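Local coordinates for GTPase activator-like protein (Chaetomium thermophilum, PDB 5HIU) that probably serves in GTPase activation as TSC2 of the tuberous sclerosis complex, the chain here being its all-helical N-terminal part, at residues 284-289 with 320-325; 63-68 with 83-88; 186-191 with 212-217. All coordinates share one frame; numbering follows the deposited sequence.

Overall arrangement
All three contacts join helices that follow one another in sequence, and no strand occurs in this chain. Contact 2 comes first and pairs helix 59-65 with helix 75-89; contact 3 follows, between helices 179-198 and 204-219; contact 1, between helices 281-294 and 302-322, comes last. Each closes before the next opens. The centres of contacts 1 and 2 are about 53 Å apart, on opposite sides of the chain's centre, while that of contact 3 is about 28 Å from contact 2's and about 26 Å from contact 1's, nearly midway between them. None touches another. Local hairpin packing repeated along an axis is consistent with an alpha-solenoid, an elongated form that probably suits complex assembly.

Contact 1. Residues 284-289 with 320-325; sequences STVRIL and QKLLRK
L322 meets V286 and L289 in a small, buried, wholly apolar contact that packs helix 281-294 against the C-terminal part of the next helix, 302-322, in the helical N-terminal region of TSC2. L322 provides the larger share, and a single methyl does the touching: its CD2 lies 4.0 Å from CG2 of V286 and 4.2 Å from CD1 of L289. Those two residues are three positions apart, so they come to neighbouring places on one face of their helix and offer two methyls to the same leucine branch. In L322 a chi1 of -167° places CG beside the carbonyl carbon, on the side from which CD2 reaches both. Its side chain crosses that of V286 at about a right angle. The beta-branched valine suits a short reach close to its helix, whereas the longer leucines span the remaining gap. Y331 and C277 also touch L322, and P332 packs on V286, so loop and helix 266-277 help enclose the site. With only methyl groups meeting at van der Waals range and no hydrogen bond across the two segments, the attraction here probably comes from dispersion and the exclusion of water.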
loop_
_atom_site.group_PDB
_atom_site.type_symbol
_atom_site.label_atom_id
_atom_site.label_comp_id
_atom_site.label_asym_id
_atom_site.label_seq_id
_atom_site.Cartn_x
_atom_site.Cartn_y
_atom_site.Cartn_z
ATOM N N SER A 284 -10.226 12.640 -10.547
ATOM C CA SER A 284 -9.794 11.473 -11.318
ATOM C C SER A 284 -10.165 10.169 -10.614
ATOM O O SER A 284 -10.610 9.212 -11.255
ATOM C CB SER A 284 -8.289 11.542 -11.581
ATOM O OG SER A 284 -7.978 12.648 -12.417
ATOM N N THR A 285 -10.027 10.151 -9.292
ATOM C CA THR A 285 -10.377 8.974 -8.486
ATOM C C THR A 285 -11.852 8.598 -8.596
ATOM O O THR A 285 -12.186 7.421 -8.758
ATOM C CB THR A 285 -10.032 9.220 -7.011
ATOM O OG1 THR A 285 -8.672 9.681 -6.910
ATOM C CG2 THR A 285 -10.223 7.947 -6.183
ATOM N N VAL A 286 -12.736 9.592 -8.508
ATOM C CA VAL A 286 -14.176 9.344 -8.654
ATOM C C VAL A 286 -14.461 8.726 -10.020
ATOM O O VAL A 286 -15.148 7.709 -10.145
ATOM C CB VAL A 286 -14.988 10.649 -8.503
ATOM C CG1 VAL A 286 -16.434 10.449 -8.908
ATOM C CG2 VAL A 286 -14.934 11.148 -7.074
ATOM N N ARG A 287 -13.933 9.384 -11.044
ATOM C CA ARG A 287 -14.029 8.943 -12.436
ATOM C C ARG A 287 -13.543 7.502 -12.616
ATOM O O ARG A 287 -14.203 6.692 -13.278
ATOM C CB ARG A 287 -13.188 9.900 -13.281
ATOM C CG ARG A 287 -13.096 9.588 -14.767
ATOM C CD ARG A 287 -12.930 10.868 -15.578
ATOM N NE ARG A 287 -12.023 11.817 -14.932
ATOM C CZ ARG A 287 -10.727 11.960 -15.214
ATOM N NH1 ARG A 287 -10.135 11.223 -16.154
ATOM N NH2 ARG A 287 -10.011 12.865 -14.549
ATOM N N ILE A 288 -12.391 7.201 -12.003
ATOM C CA ILE A 288 -11.810 5.851 -11.998
ATOM C C ILE A 288 -12.744 4.862 -11.332
ATOM O O ILE A 288 -13.031 3.803 -11.880
ATOM C CB ILE A 288 -10.432 5.831 -11.274
ATOM C CG1 ILE A 288 -9.372 6.498 -12.152
ATOM C CG2 ILE A 288 -9.987 4.409 -10.917
ATOM C CD1 ILE A 288 -8.128 6.934 -11.404
ATOM N N LEU A 289 -13.189 5.209 -10.130
ATOM C CA LEU A 289 -14.091 4.359 -9.348
ATOM C C LEU A 289 -15.394 4.055 -10.082
ATOM O O LEU A 289 -15.967 2.965 -9.927
ATOM C CB LEU A 289 -14.440 5.053 -8.031
ATOM C CG LEU A 289 -13.405 5.072 -6.917
ATOM C CD1 LEU A 289 -13.817 6.087 -5.867
ATOM C CD2 LEU A 289 -13.259 3.692 -6.294
ATOM N N GLN A 320 -19.363 3.752 -1.363
ATOM C CA GLN A 320 -20.284 3.864 -0.253
ATOM C C GLN A 320 -19.663 4.722 0.821
ATOM O O GLN A 320 -20.324 5.521 1.437
ATOM C CB GLN A 320 -20.596 2.487 0.302
ATOM C CG GLN A 320 -21.435 2.502 1.556
ATOM C CD GLN A 320 -21.902 1.111 1.926
ATOM O OE1 GLN A 320 -22.210 0.272 1.059
ATOM N NE2 GLN A 320 -21.952 0.846 3.215
ATOM N N LYS A 321 -18.375 4.546 1.035
ATOM C CA LYS A 321 -17.651 5.323 2.033
ATOM C C LYS A 321 -17.466 6.772 1.541
ATOM O O LYS A 321 -17.748 7.722 2.271
ATOM C CB LYS A 321 -16.324 4.627 2.337
ATOM C CG LYS A 321 -15.590 5.119 3.572
ATOM C CD LYS A 321 -16.331 4.895 4.885
ATOM C CE LYS A 321 -15.618 5.608 6.040
ATOM N NZ LYS A 321 -16.479 5.791 7.244
ATOM N N LEU A 322 -17.057 6.937 0.284
ATOM C CA LEU A 322 -16.896 8.262 -0.272
ATOM C C LEU A 322 -18.175 9.075 -0.229
ATOM O O LEU A 322 -18.157 10.214 0.211
ATOM C CB LEU A 322 -16.390 8.202 -1.715
ATOM C CG LEU A 322 -15.879 9.537 -2.288
ATOM C CD1 LEU A 322 -14.990 10.297 -1.310
ATOM C CD2 LEU A 322 -15.105 9.315 -3.575
ATOM N N LEU A 323 -19.286 8.479 -0.651
ATOM C CA LEU A 323 -20.570 9.172 -0.715
ATOM C C LEU A 323 -21.110 9.699 0.617
ATOM O O LEU A 323 -22.092 10.424 0.615
ATOM C CB LEU A 323 -21.627 8.265 -1.326
ATOM C CG LEU A 323 -21.481 8.056 -2.829
ATOM C CD1 LEU A 323 -22.186 6.782 -3.249
ATOM C CD2 LEU A 323 -22.028 9.240 -3.605
ATOM N N ARG A 324 -20.515 9.338 1.749
ATOM C CA ARG A 324 -20.897 9.961 3.015
ATOM C C ARG A 324 -20.165 11.284 3.232
ATOM O O ARG A 324 -20.403 11.981 4.233
ATOM C CB ARG A 324 -20.562 9.057 4.181
ATOM C CG ARG A 324 -21.062 7.639 4.075
ATOM C CD ARG A 324 -20.624 6.906 5.326
ATOM N NE ARG A 324 -20.981 5.502 5.265
ATOM C CZ ARG A 324 -22.213 5.034 5.427
ATOM N NH1 ARG A 324 -23.226 5.864 5.662
ATOM N NH2 ARG A 324 -22.434 3.721 5.346
ATOM N N LYS A 325 -19.267 11.631 2.315
ATOM C CA LYS A 325 -18.471 12.830 2.467
ATOM C C LYS A 325 -19.057 14.050 1.763
ATOM O O LYS A 325 -19.973 13.942 0.940
ATOM C CB LYS A 325 -17.057 12.561 1.992
ATOM C CG LYS A 325 -16.432 11.319 2.604
ATOM C CD LYS A 325 -16.365 11.366 4.122
ATOM C CE LYS A 325 -15.785 10.068 4.636
ATOM N NZ LYS A 325 -15.511 10.116 6.089
#

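Contact 2. Residues 63-68 with 83-88; sequences HAAKDM and ELLIEC
A65 faces L84 and L85, and these two leucines receive its methyl from the neighbouring helix. A65 and L85 have the most surface buried, 41 Å² each, with K66 and L84 adding about 25 Å² apiece. CB of A65 points toward the opposite helix and comes to 3.6 Å from CD2 of L84, the closest approach of the two segments, while CD2 of L85 lies farther off at 4.4 Å. A small residue suits this position, for it lets the backbones draw near: the CA atoms of K66 and L85 are 7.6 Å apart.

The two leucines are adjacent in sequence, yet both bring a CD2 methyl to the same alanine, and their torsions make this possible. In L84 the CG is anti to the backbone N (chi1 164°), whereas in L85 CG lies beside the backbone N, anti to the carbonyl carbon (chi1 -67°). The other branch of L85, CD1, lies 4.5 Å from CA of K66. The side chain of K66 leaves the contact, and its NZ makes a long, weak ion pair with E101, which suits a lysine at the partly exposed margin.

Beside the apolar contact, O of A65 accepts two hydrogen bonds, one from N of M68 at 2.8 Å and another from the hydroxyl of S81, which adds a polar tie to helix 75-89. L31 and I61 pack against L84, and W62 against L85. Helices 59-65 and 75-89 run in opposite directions, and the link between them includes a 3-10 turn at residues 67-68. The result is an antiparallel helical hairpin, consistent with the repeating unit of an alpha-solenoid.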
loop_
_atom_site.group_PDB
_atom_site.type_symbol
_atom_site.label_atom_id
_atom_site.label_comp_id
_atom_site.label_asym_id
_atom_site.label_seq_id
_atom_site.Cartn_x
_atom_site.Cartn_y
_atom_site.Cartn_z
ATOM N N HIS A 63 38.619 1.936 4.607
ATOM C CA HIS A 63 39.358 1.465 3.452
ATOM C C HIS A 63 40.112 0.199 3.770
ATOM O O HIS A 63 40.187 -0.733 2.954
ATOM C CB HIS A 63 40.352 2.507 2.995
ATOM C CG HIS A 63 39.739 3.816 2.656
ATOM N ND1 HIS A 63 38.441 3.943 2.215
ATOM C CD2 HIS A 63 40.258 5.063 2.672
ATOM C CE1 HIS A 63 38.179 5.218 1.993
ATOM N NE2 HIS A 63 39.268 5.917 2.258
ATOM N N ALA A 64 40.686 0.163 4.963
ATOM C CA ALA A 64 41.367 -1.037 5.400
ATOM C C ALA A 64 40.480 -2.279 5.201
ATOM O O ALA A 64 40.961 -3.303 4.735
ATOM C CB ALA A 64 41.783 -0.894 6.857
ATOM N N ALA A 65 39.185 -2.159 5.515
ATOM C CA ALA A 65 38.285 -3.308 5.690
ATOM C C ALA A 65 37.363 -3.618 4.534
ATOM O O ALA A 65 36.925 -4.751 4.423
ATOM C CB ALA A 65 37.436 -3.096 6.933
ATOM N N LYS A 66 37.029 -2.623 3.709
ATOM C CA LYS A 66 35.959 -2.778 2.714
ATOM C C LYS A 66 36.073 -3.987 1.788
ATOM O O LYS A 66 35.055 -4.540 1.361
ATOM C CB LYS A 66 35.769 -1.510 1.892
ATOM C CG LYS A 66 36.977 -1.055 1.092
ATOM C CD LYS A 66 36.800 0.406 0.704
ATOM C CE LYS A 66 38.033 1.003 0.068
ATOM N NZ LYS A 66 37.815 1.249 -1.380
ATOM N N ASP A 67 37.297 -4.412 1.492
ATOM C CA ASP A 67 37.521 -5.607 0.657
ATOM C C ASP A 67 37.037 -6.899 1.303
ATOM O O ASP A 67 36.660 -7.827 0.593
ATOM C CB ASP A 67 38.997 -5.746 0.295
ATOM C CG ASP A 67 39.855 -6.039 1.493
ATOM O OD1 ASP A 67 40.006 -7.221 1.855
ATOM O OD2 ASP A 67 40.375 -5.084 2.095
ATOM N N MET A 68 37.030 -6.955 2.636
ATOM C CA MET A 68 36.611 -8.159 3.372
ATOM C C MET A 68 35.112 -8.502 3.208
ATOM O O MET A 68 34.699 -9.620 3.504
ATOM C CB MET A 68 36.930 -8.014 4.862
ATOM C CG MET A 68 38.401 -7.823 5.166
ATOM S SD MET A 68 38.765 -7.468 6.896
ATOM C CE MET A 68 38.486 -9.093 7.610
ATOM N N GLU A 83 30.076 -5.637 10.263
ATOM C CA GLU A 83 29.805 -5.096 11.578
ATOM C C GLU A 83 30.684 -3.915 11.901
ATOM O O GLU A 83 30.278 -3.007 12.631
ATOM C CB GLU A 83 29.966 -6.183 12.608
ATOM C CG GLU A 83 28.964 -7.283 12.360
ATOM C CD GLU A 83 29.056 -8.384 13.359
ATOM O OE1 GLU A 83 30.192 -8.864 13.621
ATOM O OE2 GLU A 83 27.964 -8.758 13.843
ATOM N N LEU A 84 31.887 -3.926 11.342
ATOM C CA LEU A 84 32.817 -2.852 11.551
ATOM C C LEU A 84 32.389 -1.674 10.696
ATOM O O LEU A 84 32.499 -0.526 11.131
ATOM C CB LEU A 84 34.228 -3.307 11.201
ATOM C CG LEU A 84 35.287 -2.226 10.994
ATOM C CD1 LEU A 84 35.631 -1.561 12.317
ATOM C CD2 LEU A 84 36.518 -2.844 10.355
ATOM N N LEU A 85 31.917 -1.963 9.478
ATOM C CA LEU A 85 31.499 -0.915 8.539
ATOM C C LEU A 85 30.224 -0.226 9.042
ATOM O O LEU A 85 30.065 0.989 8.941
ATOM C CB LEU A 85 31.292 -1.491 7.134
ATOM C CG LEU A 85 32.521 -2.013 6.372
ATOM C CD1 LEU A 85 32.119 -2.498 4.983
ATOM C CD2 LEU A 85 33.631 -0.974 6.232
ATOM N N ILE A 86 29.338 -1.023 9.601
ATOM C CA ILE A 86 28.098 -0.541 10.172
ATOM C C ILE A 86 28.375 0.462 11.277
ATOM O O ILE A 86 27.730 1.517 11.347
ATOM C CB ILE A 86 27.275 -1.733 10.697
ATOM C CG1 ILE A 86 26.528 -2.356 9.534
ATOM C CG2 ILE A 86 26.290 -1.313 11.768
ATOM C CD1 ILE A 86 26.148 -3.779 9.768
ATOM N N GLU A 87 29.336 0.149 12.135
ATOM C CA GLU A 87 29.705 1.090 13.185
ATOM C C GLU A 87 30.347 2.325 12.594
ATOM O O GLU A 87 30.135 3.409 13.108
ATOM C CB GLU A 87 30.621 0.455 14.240
ATOM C CG GLU A 87 29.917 -0.545 15.142
ATOM C CD GLU A 87 28.653 0.020 15.769
ATOM O OE1 GLU A 87 28.776 0.869 16.672
ATOM O OE2 GLU A 87 27.533 -0.379 15.357
ATOM N N CYS A 88 31.111 2.168 11.513
ATOM C CA CYS A 88 31.782 3.302 10.880
ATOM C C CYS A 88 30.813 4.315 10.257
ATOM O O CYS A 88 30.979 5.515 10.426
ATOM C CB CYS A 88 32.800 2.824 9.842
ATOM S SG CYS A 88 34.230 1.991 10.577
#

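Contact 3. Residues 186-191 with 212-217; sequences QLFALV and DMLLKI
F188 sends its ring across to L214 and I217, and the ring's placement makes the contact. CG of F188 sits beside the backbone N and anti to the carbonyl carbon (chi1 -80°), which swings the ring from a bond that does not itself face the partner helix until its far edge does. A chi2 of -56° then presents the CE1/CZ edge: CE1 lies 4.2 Å from CD2 of L214, and CZ is 4.2 Å from CG2 of I217. Both methyls stand near the ring plane, at its edge, so neither rides over a face. I217 helps by branching at CB: with CG1 anti to the carbonyl carbon, CG2 takes the position anti to the backbone N and projects toward the phenyl. The CB of L214 does not face F188, but chi1 -58° sets CG beside the backbone N and brings CD2 near. A long, flat phenylalanine suits a gap where the nearest CA atoms are 9.6 Å apart. The segments run antiparallel on consecutive helices, 179-198 and 204-219. Helix 224-240 adds A229 and C230 against F188 and V233 against L214, while L147 and Y151 of helix 139-163 pack on F188 and I217.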
loop_
_atom_site.group_PDB
_atom_site.type_symbol
_atom_site.label_atom_id
_atom_site.label_comp_id
_atom_site.label_asym_id
_atom_site.label_seq_id
_atom_site.Cartn_x
_atom_site.Cartn_y
_atom_site.Cartn_z
ATOM N N GLN A 186 11.755 -4.440 7.374
ATOM C CA GLN A 186 12.654 -3.389 7.735
ATOM C C GLN A 186 12.954 -2.500 6.534
ATOM O O GLN A 186 13.116 -1.273 6.677
ATOM C CB GLN A 186 13.928 -3.968 8.298
ATOM C CG GLN A 186 14.836 -2.881 8.822
ATOM C CD GLN A 186 15.966 -3.411 9.648
ATOM O OE1 GLN A 186 16.142 -4.619 9.777
ATOM N NE2 GLN A 186 16.746 -2.506 10.220
ATOM N N LEU A 187 12.982 -3.120 5.355
ATOM C CA LEU A 187 13.128 -2.402 4.124
ATOM C C LEU A 187 11.901 -1.521 3.811
ATOM O O LEU A 187 12.061 -0.346 3.436
ATOM C CB LEU A 187 13.404 -3.395 2.983
ATOM C CG LEU A 187 13.529 -2.857 1.567
ATOM C CD1 LEU A 187 14.670 -1.872 1.399
ATOM C CD2 LEU A 187 13.737 -4.032 0.643
ATOM N N PHE A 188 10.695 -2.073 3.947
ATOM C CA PHE A 188 9.467 -1.278 3.794
ATOM C C PHE A 188 9.537 -0.076 4.738
ATOM O O PHE A 188 9.277 1.060 4.331
ATOM C CB PHE A 188 8.195 -2.071 4.178
ATOM C CG PHE A 188 7.677 -3.007 3.113
ATOM C CD1 PHE A 188 7.377 -2.556 1.860
ATOM C CD2 PHE A 188 7.422 -4.344 3.416
ATOM C CE1 PHE A 188 6.872 -3.408 0.909
ATOM C CE2 PHE A 188 6.923 -5.211 2.465
ATOM C CZ PHE A 188 6.656 -4.741 1.212
ATOM N N ALA A 189 9.883 -0.321 5.993
ATOM C CA ALA A 189 10.048 0.798 6.932
ATOM C C ALA A 189 11.027 1.819 6.341
ATOM O O ALA A 189 10.749 3.001 6.356
ATOM C CB ALA A 189 10.533 0.323 8.298
ATOM N N LEU A 190 12.139 1.349 5.774
ATOM C CA LEU A 190 13.147 2.261 5.221
ATOM C C LEU A 190 12.635 3.037 4.035
ATOM O O LEU A 190 12.981 4.189 3.860
ATOM C CB LEU A 190 14.408 1.505 4.810
ATOM C CG LEU A 190 15.626 2.347 4.452
ATOM C CD1 LEU A 190 16.098 3.140 5.647
ATOM C CD2 LEU A 190 16.744 1.448 3.966
ATOM N N VAL A 191 11.833 2.391 3.208
ATOM C CA VAL A 191 11.301 3.023 2.005
ATOM C C VAL A 191 10.297 4.105 2.424
ATOM O O VAL A 191 10.288 5.203 1.880
ATOM C CB VAL A 191 10.594 2.002 1.100
ATOM C CG1 VAL A 191 9.911 2.697 -0.042
ATOM C CG2 VAL A 191 11.560 0.978 0.568
ATOM N N ASP A 212 4.759 0.415 -9.009
ATOM C CA ASP A 212 4.542 -0.909 -9.626
ATOM C C ASP A 212 4.958 -2.039 -8.704
ATOM O O ASP A 212 4.245 -3.028 -8.534
ATOM C CB ASP A 212 5.355 -1.077 -10.923
ATOM C CG ASP A 212 4.903 -0.165 -12.019
ATOM O OD1 ASP A 212 3.872 0.512 -11.860
ATOM O OD2 ASP A 212 5.592 -0.114 -13.055
ATOM N N MET A 213 6.137 -1.893 -8.134
ATOM C CA MET A 213 6.696 -2.923 -7.280
ATOM C C MET A 213 5.796 -3.187 -6.055
ATOM O O MET A 213 5.557 -4.346 -5.692
ATOM C CB MET A 213 8.095 -2.478 -6.846
ATOM C CG MET A 213 8.957 -3.516 -6.164
ATOM S SD MET A 213 9.318 -4.900 -7.240
ATOM C CE MET A 213 8.237 -6.174 -6.576
ATOM N N LEU A 214 5.279 -2.116 -5.442
ATOM C CA LEU A 214 4.429 -2.260 -4.262
ATOM C C LEU A 214 3.099 -2.913 -4.585
ATOM O O LEU A 214 2.539 -3.649 -3.764
ATOM C CB LEU A 214 4.110 -0.918 -3.660
ATOM C CG LEU A 214 5.297 -0.091 -3.253
ATOM C CD1 LEU A 214 4.838 1.344 -3.292
ATOM C CD2 LEU A 214 5.818 -0.509 -1.888
ATOM N N LEU A 215 2.579 -2.622 -5.768
ATOM C CA LEU A 215 1.280 -3.135 -6.118
ATOM C C LEU A 215 1.379 -4.608 -6.442
ATOM O O LEU A 215 0.492 -5.377 -6.083
ATOM C CB LEU A 215 0.692 -2.357 -7.276
ATOM C CG LEU A 215 0.469 -0.887 -6.970
ATOM C CD1 LEU A 215 -0.204 -0.248 -8.166
ATOM C CD2 LEU A 215 -0.339 -0.640 -5.699
ATOM N N LYS A 216 2.452 -4.996 -7.119
ATOM C CA LYS A 216 2.754 -6.415 -7.350
ATOM C C LYS A 216 2.632 -7.136 -6.001
ATOM O O LYS A 216 1.787 -8.016 -5.797
ATOM C CB LYS A 216 4.177 -6.545 -7.905
ATOM C CG LYS A 216 4.471 -7.777 -8.744
ATOM C CD LYS A 216 5.851 -7.662 -9.400
ATOM C CE LYS A 216 5.792 -8.048 -10.871
ATOM N NZ LYS A 216 7.137 -8.174 -11.503
ATOM N N ILE A 217 3.450 -6.700 -5.058
ATOM C CA ILE A 217 3.468 -7.300 -3.741
ATOM C C ILE A 217 2.081 -7.292 -3.104
ATOM O O ILE A 217 1.682 -8.259 -2.468
ATOM C CB ILE A 217 4.494 -6.598 -2.854
ATOM C CG1 ILE A 217 5.898 -6.878 -3.407
ATOM C CG2 ILE A 217 4.393 -7.066 -1.416
ATOM C CD1 ILE A 217 6.940 -5.908 -2.896
#